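Local coordinates for protein Bug27 (Bordetella pertussis, PDB 2QPQ) that probably captures a small solute in the periplasm as a two-domain, Venus-flytrap binding protein of the Bug family, at residues Pro167-Asn170 / Asp171-Gly174; Val182-Ser185 / Ser186-Phe190; Met240-Arg243 / Gln244-Asp248. One frame throughout, in Å; residues are numbered along the deposited sequence.

Contact 1 of 3, residues Pro167-Asn170 / Asp171-Gly174; sequences PALN and DVLG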
ATOM      1  N   PRO A 167      -3.332  -9.276 -12.320  1.00 17.10           N
ATOM      2  CA  PRO A 167      -4.481 -10.154 -12.563  1.00 16.83           C
ATOM      3  C   PRO A 167      -5.880  -9.581 -12.241  1.00 17.06           C
ATOM      4  O   PRO A 167      -6.832  -9.858 -12.992  1.00 17.29           O
ATOM      5  CB  PRO A 167      -4.149 -11.386 -11.702  1.00 16.37           C
ATOM      6  CG  PRO A 167      -2.606 -11.375 -11.700  1.00 16.90           C
ATOM      7  CD  PRO A 167      -2.380  -9.913 -11.386  1.00 15.51           C
ATOM      8  N   ALA A 168      -6.011  -8.770 -11.187  1.00 16.75           N
ATOM      9  CA  ALA A 168      -7.311  -8.135 -10.888  1.00 16.90           C
ATOM     10  C   ALA A 168      -7.728  -7.251 -12.047  1.00 17.51           C
ATOM     11  O   ALA A 168      -8.836  -7.362 -12.542  1.00 16.49           O
ATOM     12  CB  ALA A 168      -7.257  -7.326  -9.600  1.00 16.87           C
ATOM     13  N   LEU A 169      -6.818  -6.389 -12.491  1.00 17.60           N
ATOM     14  CA  LEU A 169      -7.094  -5.536 -13.626  1.00 17.54           C
ATOM     15  C   LEU A 169      -7.462  -6.286 -14.907  1.00 18.65           C
ATOM     16  O   LEU A 169      -8.378  -5.861 -15.615  1.00 18.78           O
ATOM     17  CB  LEU A 169      -5.907  -4.611 -13.871  1.00 18.69           C
ATOM     18  CG  LEU A 169      -5.803  -3.406 -12.917  1.00 18.01           C
ATOM     19  CD1 LEU A 169      -4.372  -2.805 -13.027  1.00 20.31           C
ATOM     20  CD2 LEU A 169      -6.877  -2.401 -13.239  1.00 20.30           C
ATOM     21  N   ASN A 170      -6.770  -7.389 -15.226  1.00 19.14           N
ATOM     22  CA  ASN A 170      -7.156  -8.210 -16.359  1.00 19.82           C
ATOM     23  C   ASN A 170      -8.599  -8.657 -16.319  1.00 19.79           C
ATOM     24  O   ASN A 170      -9.292  -8.635 -17.352  1.00 19.22           O
ATOM     25  CB  ASN A 170      -6.236  -9.427 -16.512  1.00 20.50           C
ATOM     26  CG  ASN A 170      -4.887  -9.045 -17.008  1.00 22.41           C
ATOM     27  OD1 ASN A 170      -4.688  -7.908 -17.473  1.00 23.04           O
ATOM     28  ND2 ASN A 170      -3.938  -9.962 -16.918  1.00 23.23           N
ATOM     29  N   ASP A 171      -9.071  -9.065 -15.148  1.00 19.31           N
ATOM     30  CA  ASP A 171     -10.474  -9.532 -15.072  1.00 20.11           C
ATOM     31  C   ASP A 171     -11.532  -8.402 -15.120  1.00 21.02           C
ATOM     32  O   ASP A 171     -12.666  -8.608 -15.615  1.00 20.35           O
ATOM     33  CB  ASP A 171     -10.724 -10.361 -13.824  1.00 19.59           C
ATOM     34  CG  ASP A 171     -10.610 -11.850 -14.075  1.00 20.15           C
ATOM     35  OD1 ASP A 171     -10.047 -12.278 -15.103  1.00 23.53           O
ATOM     36  OD2 ASP A 171     -11.065 -12.599 -13.206  1.00 19.40           O
ATOM     37  N   VAL A 172     -11.191  -7.228 -14.593  1.00 20.93           N
ATOM     38  CA  VAL A 172     -12.108  -6.104 -14.744  1.00 22.92           C
ATOM     39  C   VAL A 172     -12.038  -5.561 -16.178  1.00 23.69           C
ATOM     40  O   VAL A 172     -13.061  -5.254 -16.768  1.00 24.64           O
ATOM     41  CB  VAL A 172     -11.976  -5.046 -13.591  1.00 23.46           C
ATOM     42  CG1 VAL A 172     -10.635  -4.416 -13.579  1.00 24.88           C
ATOM     43  CG2 VAL A 172     -13.073  -3.963 -13.693  1.00 24.96           C
ATOM     44  N   LEU A 173     -10.834  -5.495 -16.745  1.00 24.21           N
ATOM     45  CA  LEU A 173     -10.654  -5.149 -18.148  1.00 24.97           C
ATOM     46  C   LEU A 173     -11.448  -6.007 -19.115  1.00 25.90           C
ATOM     47  O   LEU A 173     -11.939  -5.482 -20.120  1.00 27.05           O
ATOM     48  CB  LEU A 173      -9.182  -5.124 -18.554  1.00 23.94           C
ATOM     49  CG  LEU A 173      -8.334  -3.946 -18.066  1.00 24.08           C
ATOM     50  CD1 LEU A 173      -6.854  -4.266 -18.281  1.00 21.63           C
ATOM     51  CD2 LEU A 173      -8.736  -2.618 -18.753  1.00 23.90           C
ATOM     52  N   GLY A 174     -11.581  -7.303 -18.812  1.00 25.26           N
ATOM     53  CA  GLY A 174     -12.325  -8.238 -19.661  1.00 24.99           C
ATOM     54  C   GLY A 174     -13.765  -8.452 -19.207  1.00 25.23           C
ATOM     55  O   GLY A 174     -14.455  -9.307 -19.771  1.00 26.16           O
TER
HETATM   56  O   HOH W   1      -6.909 -12.367 -14.129  1.00 21.88           O
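The flat carboxylate of Asp171 has different company at its two oxygens: OD1 lies 4.1 Å from Asn170 C, beside the preceding peptide, and accepts a weak bond from a water, while OD2 is hydrogen-bonded to the hydroxyl of Tyr162. The other flat group, the carboxamide of Asn170, projects from another side of the helix, with OD1 4.3 Å from Leu173 CD1. Both belong to the closing turns of helix 165-173, one of the alpha-helices of this alpha/beta Venus-flytrap protein. Four backbone bonds of the i to i+4 kind tie the two halves together. The shortest joins Leu173 N to Leu169 O at 2.7 Å and is nearly straight, with an angle of 164° at the hydrogen. Ala168 O takes Val172 N in the regular way and Asp171 N more weakly. Pro167 O, besides accepting Asp171 N, also accepts a bond from a water whose oxygen lies 2.8 Å away, and the same water donates weakly to Asp171 OD1, bridging backbone and side chain one turn apart. Along the buried face, Val172 has CG1 between its backbone N and carbonyl carbon (chi1 63°), which brings this methyl to 4.3 Å from Leu169 CD2. Both side chains continue into packing on Leu196 of strand 196-201, and Leu169 and Ala168 also rest on Val182 of strand 180-183. The Leu173 side chain rises beside its own N, so that its base lies over the preceding turn, with CG 3.1 Å from Leu169 O. Gly174 is the first residue to leave helical geometry; its N still reaches Asn170 O at 3.0 Å, but the donor is tilted 32° out of the carbonyl plane.

Contact 2 of 3, residues Val182-Ser185 / Ser186-Phe190; sequences VTAS and SAIPF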
ATOM      1  N   VAL A 182      -7.965  -1.576  -6.706  1.00 17.07           N
ATOM      2  CA  VAL A 182      -6.558  -1.763  -6.991  1.00 18.35           C
ATOM      3  C   VAL A 182      -5.844  -0.442  -6.679  1.00 18.60           C
ATOM      4  O   VAL A 182      -6.485   0.564  -6.374  1.00 18.83           O
ATOM      5  CB  VAL A 182      -6.308  -2.272  -8.465  1.00 18.61           C
ATOM      6  CG1 VAL A 182      -7.035  -3.624  -8.707  1.00 17.80           C
ATOM      7  CG2 VAL A 182      -6.778  -1.250  -9.491  1.00 18.59           C
ATOM      8  N   THR A 183      -4.528  -0.426  -6.759  1.00 19.18           N
ATOM      9  CA  THR A 183      -3.828   0.825  -6.541  1.00 20.27           C
ATOM     10  C   THR A 183      -4.119   1.746  -7.716  1.00 20.62           C
ATOM     11  O   THR A 183      -4.204   1.285  -8.881  1.00 19.46           O
ATOM     12  CB  THR A 183      -2.314   0.613  -6.468  1.00 21.32           C
ATOM     13  OG1 THR A 183      -1.866   0.080  -7.710  1.00 22.50           O
ATOM     14  CG2 THR A 183      -1.920  -0.315  -5.297  1.00 22.46           C
ATOM     15  N   ALA A 184      -4.262   3.035  -7.413  1.00 21.42           N
ATOM     16  CA  ALA A 184      -4.330   4.075  -8.442  1.00 22.82           C
ATOM     17  C   ALA A 184      -3.232   3.982  -9.518  1.00 22.90           C
ATOM     18  O   ALA A 184      -3.498   4.110 -10.712  1.00 23.48           O
ATOM     19  CB  ALA A 184      -4.362   5.464  -7.793  1.00 22.69           C
ATOM     20  N   SER A 185      -2.006   3.732  -9.104  1.00 23.11           N
ATOM     21  CA  SER A 185      -0.866   3.620 -10.018  1.00 24.47           C
ATOM     22  C   SER A 185      -1.020   2.516 -11.088  1.00 24.42           C
ATOM     23  O   SER A 185      -0.717   2.760 -12.271  1.00 24.65           O
ATOM     24  CB  SER A 185       0.408   3.390  -9.205  1.00 24.93           C
ATOM     25  OG  SER A 185       0.152   2.346  -8.272  1.00 27.35           O
ATOM     26  N   SER A 186      -1.474   1.321 -10.676  1.00 23.30           N
ATOM     27  CA  SER A 186      -1.809   0.247 -11.633  1.00 23.02           C
ATOM     28  C   SER A 186      -2.930   0.621 -12.606  1.00 22.64           C
ATOM     29  O   SER A 186      -2.863   0.281 -13.793  1.00 22.30           O
ATOM     30  CB  SER A 186      -2.140  -1.094 -10.937  1.00 23.02           C
ATOM     31  OG  SER A 186      -3.299  -1.040 -10.101  1.00 25.18           O
ATOM     32  N   ALA A 187      -3.937   1.329 -12.107  1.00 21.69           N
ATOM     33  CA  ALA A 187      -5.192   1.535 -12.847  1.00 21.95           C
ATOM     34  C   ALA A 187      -5.146   2.744 -13.770  1.00 22.74           C
ATOM     35  O   ALA A 187      -5.848   2.782 -14.798  1.00 21.38           O
ATOM     36  CB  ALA A 187      -6.312   1.717 -11.884  1.00 21.96           C
ATOM     37  N   ILE A 188      -4.350   3.740 -13.382  1.00 23.48           N
ATOM     38  CA  ILE A 188      -4.419   5.053 -14.062  1.00 25.31           C
ATOM     39  C   ILE A 188      -4.241   4.943 -15.590  1.00 25.27           C
ATOM     40  O   ILE A 188      -5.061   5.487 -16.319  1.00 27.04           O
ATOM     41  CB  ILE A 188      -3.513   6.170 -13.378  1.00 25.17           C
ATOM     42  CG1 ILE A 188      -4.223   6.740 -12.148  1.00 25.66           C
ATOM     43  CG2 ILE A 188      -3.274   7.356 -14.302  1.00 26.61           C
ATOM     44  CD1 ILE A 188      -3.316   7.601 -11.261  1.00 25.34           C
ATOM     45  N   PRO A 189      -3.233   4.199 -16.086  1.00 25.97           N
ATOM     46  CA  PRO A 189      -3.162   4.114 -17.563  1.00 26.15           C
ATOM     47  C   PRO A 189      -4.443   3.634 -18.257  1.00 25.78           C
ATOM     48  O   PRO A 189      -4.750   4.085 -19.366  1.00 25.58           O
ATOM     49  CB  PRO A 189      -2.024   3.111 -17.829  1.00 26.73           C
ATOM     50  CG  PRO A 189      -1.270   2.974 -16.552  1.00 26.92           C
ATOM     51  CD  PRO A 189      -2.140   3.457 -15.427  1.00 26.14           C
ATOM     52  N   PHE A 190      -5.174   2.720 -17.621  1.00 24.65           N
ATOM     53  CA  PHE A 190      -6.386   2.139 -18.204  1.00 23.90           C
ATOM     54  C   PHE A 190      -7.569   3.066 -18.112  1.00 24.24           C
ATOM     55  O   PHE A 190      -8.434   3.090 -19.015  1.00 24.31           O
ATOM     56  CB  PHE A 190      -6.694   0.779 -17.543  1.00 23.17           C
ATOM     57  CG  PHE A 190      -5.574  -0.191 -17.699  1.00 22.04           C
ATOM     58  CD1 PHE A 190      -5.375  -0.841 -18.918  1.00 23.02           C
ATOM     59  CD2 PHE A 190      -4.669  -0.388 -16.674  1.00 22.53           C
ATOM     60  CE1 PHE A 190      -4.317  -1.710 -19.091  1.00 23.47           C
ATOM     61  CE2 PHE A 190      -3.598  -1.274 -16.834  1.00 24.64           C
ATOM     62  CZ  PHE A 190      -3.417  -1.912 -18.035  1.00 23.91           C
TER
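The Ser186 hydroxyl turns back onto the backbone of Thr183. It stands between its own N and carbonyl carbon (chi1 63°), which turns it back toward the carbonyl that opens the helix, and OG donates to Thr183 O at 2.8 Å, arriving in the carbonyl plane on a lone pair. Ala187 N binds the same oxygen, also in plane, so two donors grip Thr183 O. The Thr183 hydroxyl takes up a similar setting (chi1 62°), and that places OG1 3.1 Å from Ser185 OG, in a hydrogen bond that either could donate. Ser185 OG has a second, weak bond to Tyr268 OH.

Thr183 is the N-cap of helix 184-192, at the point where strand 180-183 runs straight into the helix. A citrate molecule lies about 4 Å from the Thr183 side chain, consistent with a pocket there, although it probably came from the crystallisation liquor.

On the inner side Val182 extends CG2 across the start of the helix, touching Ser186 OG and lying 3.8 Å from Ala187 CB. Ile188 sends CG1 back over the previous turn, 3.1 Å from Ala184 O, and its CD1 then reaches Ala184 CB at 4.2 Å. Pro189 has no N-H to give, and its CD sits 3.5 Å from Ser185 O instead. The helix is kinked here: Phe190 N makes a weak bond to Ala187 O, and Ser186 O lies at the edge of the Phe190 ring, in its plane.

Contact 3 of 3, residues Met240-Arg243 / Gln244-Asp248; sequences MAVR and QKLYD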
ATOM      1  N   MET A 240      18.465   6.407  16.911  1.00 18.30           N
ATOM      2  CA  MET A 240      17.915   7.487  16.142  1.00 18.65           C
ATOM      3  C   MET A 240      18.959   8.135  15.266  1.00 18.00           C
ATOM      4  O   MET A 240      18.638   8.514  14.137  1.00 19.10           O
ATOM      5  CB  MET A 240      17.245   8.522  17.071  1.00 18.89           C
ATOM      6  CG  MET A 240      16.502   9.664  16.325  1.00 19.65           C
ATOM      7  SD  MET A 240      15.216   9.087  15.172  1.00 23.02           S
ATOM      8  CE  MET A 240      13.867   8.729  16.287  1.00 25.51           C
ATOM      9  N   ALA A 241      20.199   8.272  15.722  1.00 17.84           N
ATOM     10  CA  ALA A 241      21.231   8.917  14.847  1.00 18.07           C
ATOM     11  C   ALA A 241      21.413   8.160  13.526  1.00 18.16           C
ATOM     12  O   ALA A 241      21.648   8.765  12.452  1.00 18.17           O
ATOM     13  CB  ALA A 241      22.573   9.050  15.552  1.00 19.64           C
ATOM     14  N   VAL A 242      21.362   6.838  13.612  1.00 17.76           N
ATOM     15  CA  VAL A 242      21.422   5.982  12.421  1.00 17.07           C
ATOM     16  C   VAL A 242      20.154   6.152  11.551  1.00 16.87           C
ATOM     17  O   VAL A 242      20.229   6.335  10.334  1.00 16.43           O
ATOM     18  CB  VAL A 242      21.638   4.489  12.825  1.00 18.30           C
ATOM     19  CG1 VAL A 242      21.622   3.584  11.589  1.00 17.11           C
ATOM     20  CG2 VAL A 242      22.980   4.311  13.629  1.00 18.92           C
ATOM     21  N   ARG A 243      18.982   6.099  12.175  1.00 16.81           N
ATOM     22  CA  ARG A 243      17.707   6.336  11.453  1.00 17.02           C
ATOM     23  C   ARG A 243      17.705   7.689  10.724  1.00 17.12           C
ATOM     24  O   ARG A 243      17.227   7.809   9.582  1.00 16.63           O
ATOM     25  CB  ARG A 243      16.547   6.253  12.446  1.00 16.35           C
ATOM     26  CG  ARG A 243      16.353   4.820  12.995  1.00 16.37           C
ATOM     27  CD  ARG A 243      15.434   4.801  14.181  1.00 17.25           C
ATOM     28  NE  ARG A 243      14.072   5.199  13.824  1.00 13.27           N
ATOM     29  CZ  ARG A 243      13.121   5.477  14.707  1.00 15.52           C
ATOM     30  NH1 ARG A 243      13.358   5.443  16.027  1.00 16.38           N
ATOM     31  NH2 ARG A 243      11.930   5.820  14.273  1.00 13.26           N
ATOM     32  N   GLN A 244      18.268   8.700  11.379  1.00 17.88           N
ATOM     33  CA  GLN A 244      18.342  10.068  10.799  1.00 19.60           C
ATOM     34  C   GLN A 244      19.341  10.148   9.666  1.00 19.64           C
ATOM     35  O   GLN A 244      19.084  10.786   8.647  1.00 20.00           O
ATOM     36  CB  GLN A 244      18.632  11.105  11.895  1.00 19.48           C
ATOM     37  CG  GLN A 244      17.362  11.371  12.656  1.00 21.24           C
ATOM     38  CD  GLN A 244      17.531  12.237  13.884  1.00 20.52           C
ATOM     39  OE1 GLN A 244      18.650  12.502  14.358  1.00 21.27           O
ATOM     40  NE2 GLN A 244      16.405  12.663  14.427  1.00 20.38           N
ATOM     41  N   LYS A 245      20.444   9.437   9.802  1.00 20.62           N
ATOM     42  CA  LYS A 245      21.432   9.352   8.716  1.00 22.35           C
ATOM     43  C   LYS A 245      20.852   8.702   7.454  1.00 20.85           C
ATOM     44  O   LYS A 245      21.012   9.214   6.332  1.00 19.56           O
ATOM     45  CB  LYS A 245      22.694   8.630   9.204  1.00 22.73           C
ATOM     46  CG  LYS A 245      23.524   9.575  10.065  1.00 26.82           C
ATOM     47  CD  LYS A 245      24.795   8.969  10.686  1.00 29.40           C
ATOM     48  CE  LYS A 245      24.492   7.965  11.821  1.00 34.98           C
ATOM     49  NZ  LYS A 245      25.461   6.842  11.746  1.00 40.79           N
ATOM     50  N   LEU A 246      20.149   7.589   7.654  1.00 18.94           N
ATOM     51  CA  LEU A 246      19.411   6.953   6.582  1.00 18.27           C
ATOM     52  C   LEU A 246      18.309   7.835   6.005  1.00 18.42           C
ATOM     53  O   LEU A 246      18.233   7.985   4.775  1.00 20.48           O
ATOM     54  CB  LEU A 246      18.839   5.621   7.059  1.00 17.73           C
ATOM     55  CG  LEU A 246      19.871   4.483   7.205  1.00 17.73           C
ATOM     56  CD1 LEU A 246      19.185   3.372   7.960  1.00 18.04           C
ATOM     57  CD2 LEU A 246      20.358   3.968   5.844  1.00 18.12           C
ATOM     58  N   TYR A 247      17.476   8.407   6.878  1.00 17.95           N
ATOM     59  CA  TYR A 247      16.468   9.358   6.507  1.00 17.98           C
ATOM     60  C   TYR A 247      17.051  10.444   5.613  1.00 18.50           C
ATOM     61  O   TYR A 247      16.490  10.703   4.559  1.00 17.86           O
ATOM     62  CB  TYR A 247      15.694   9.978   7.713  1.00 18.15           C
ATOM     63  CG  TYR A 247      14.738  11.059   7.186  1.00 17.59           C
ATOM     64  CD1 TYR A 247      13.422  10.738   6.810  1.00 15.29           C
ATOM     65  CD2 TYR A 247      15.176  12.370   6.997  1.00 19.45           C
ATOM     66  CE1 TYR A 247      12.573  11.709   6.268  1.00 16.27           C
ATOM     67  CE2 TYR A 247      14.351  13.324   6.441  1.00 18.86           C
ATOM     68  CZ  TYR A 247      13.058  12.985   6.077  1.00 17.84           C
ATOM     69  OH  TYR A 247      12.248  13.930   5.515  1.00 18.27           O
ATOM     70  N   ASP A 248      18.175  11.049   6.018  1.00 18.55           N
ATOM     71  CA  ASP A 248      18.720  12.226   5.317  1.00 20.80           C
ATOM     72  C   ASP A 248      19.078  11.813   3.867  1.00 21.35           C
ATOM     73  O   ASP A 248      18.707  12.477   2.887  1.00 22.26           O
ATOM     74  CB  ASP A 248      19.940  12.805   6.101  1.00 20.23           C
ATOM     75  CG  ASP A 248      19.533  13.578   7.356  1.00 23.39           C
ATOM     76  OD1 ASP A 248      18.307  13.822   7.547  1.00 22.54           O
ATOM     77  OD2 ASP A 248      20.437  13.949   8.174  1.00 26.56           O
TER
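Met240 O receives Gln244 N at 2.8 Å, nearly along the C=O axis, and the side chain of Gln244 returns over the same turn. With CG beside its backbone N and the chain extended beyond, the Gln244 amide slants across the Met240 side chain, NE2 coming to 3.6 Å from Met240 CG and 3.8 Å from SD. Met240 itself starts away from its N and then bends twice, at chi2 and chi3, which carries its CE over one face of the Arg243 guanidinium, 3.3 Å above the plane and offset toward the rim.

These are the opening turns of helix 240-254, which is amphipathic and lies against strands 93-109 and 227-235. On the buried side Leu246 packs on Val96 and Val234; its N bonds Val242 O almost straight (176°), and its CD1 lies 4.4 Å from Val242 CG1. Arg243 NE is held by Ala95 O of strand 93-109, and Tyr247 OH by Ser272 O of strand 269-273, while Pro275 contacts Met240, Arg243 and Tyr247.

On the exposed side Lys245 bends at chi3 (-71°) and again at chi4, so that its aliphatic chain lines the Ala241 carbonyl, CE being 3.0 Å from Ala241 O. The Lys245 and Val242 side chains cross at a slant, with Lys245 NZ 4.0 Å from Val242 CG2.

In the fold
Contacts 1 and 2 belong together: helix 165-173 and the strand-to-helix joint at 182-190 follow one another in the chain and pack directly, Leu169 CD1 lying 3.5 Å from Ser186 CB and Leu173 CD1 3.7 Å from Phe190 CE1. Both are partly buried. Contact 1 is a helix end, with a water on its outer side; contact 2 is a helix start, knit by hydroxyls near the bound citrate. Contact 3 is a surface helix start on the opposite side of the chain's centre, its centre about 33 Å from that of contact 2 and 41 Å from that of contact 1. Its chemistry combines long side chains (glutamine, lysine) on the exposed side with arginine and tyrosine tethers to strands.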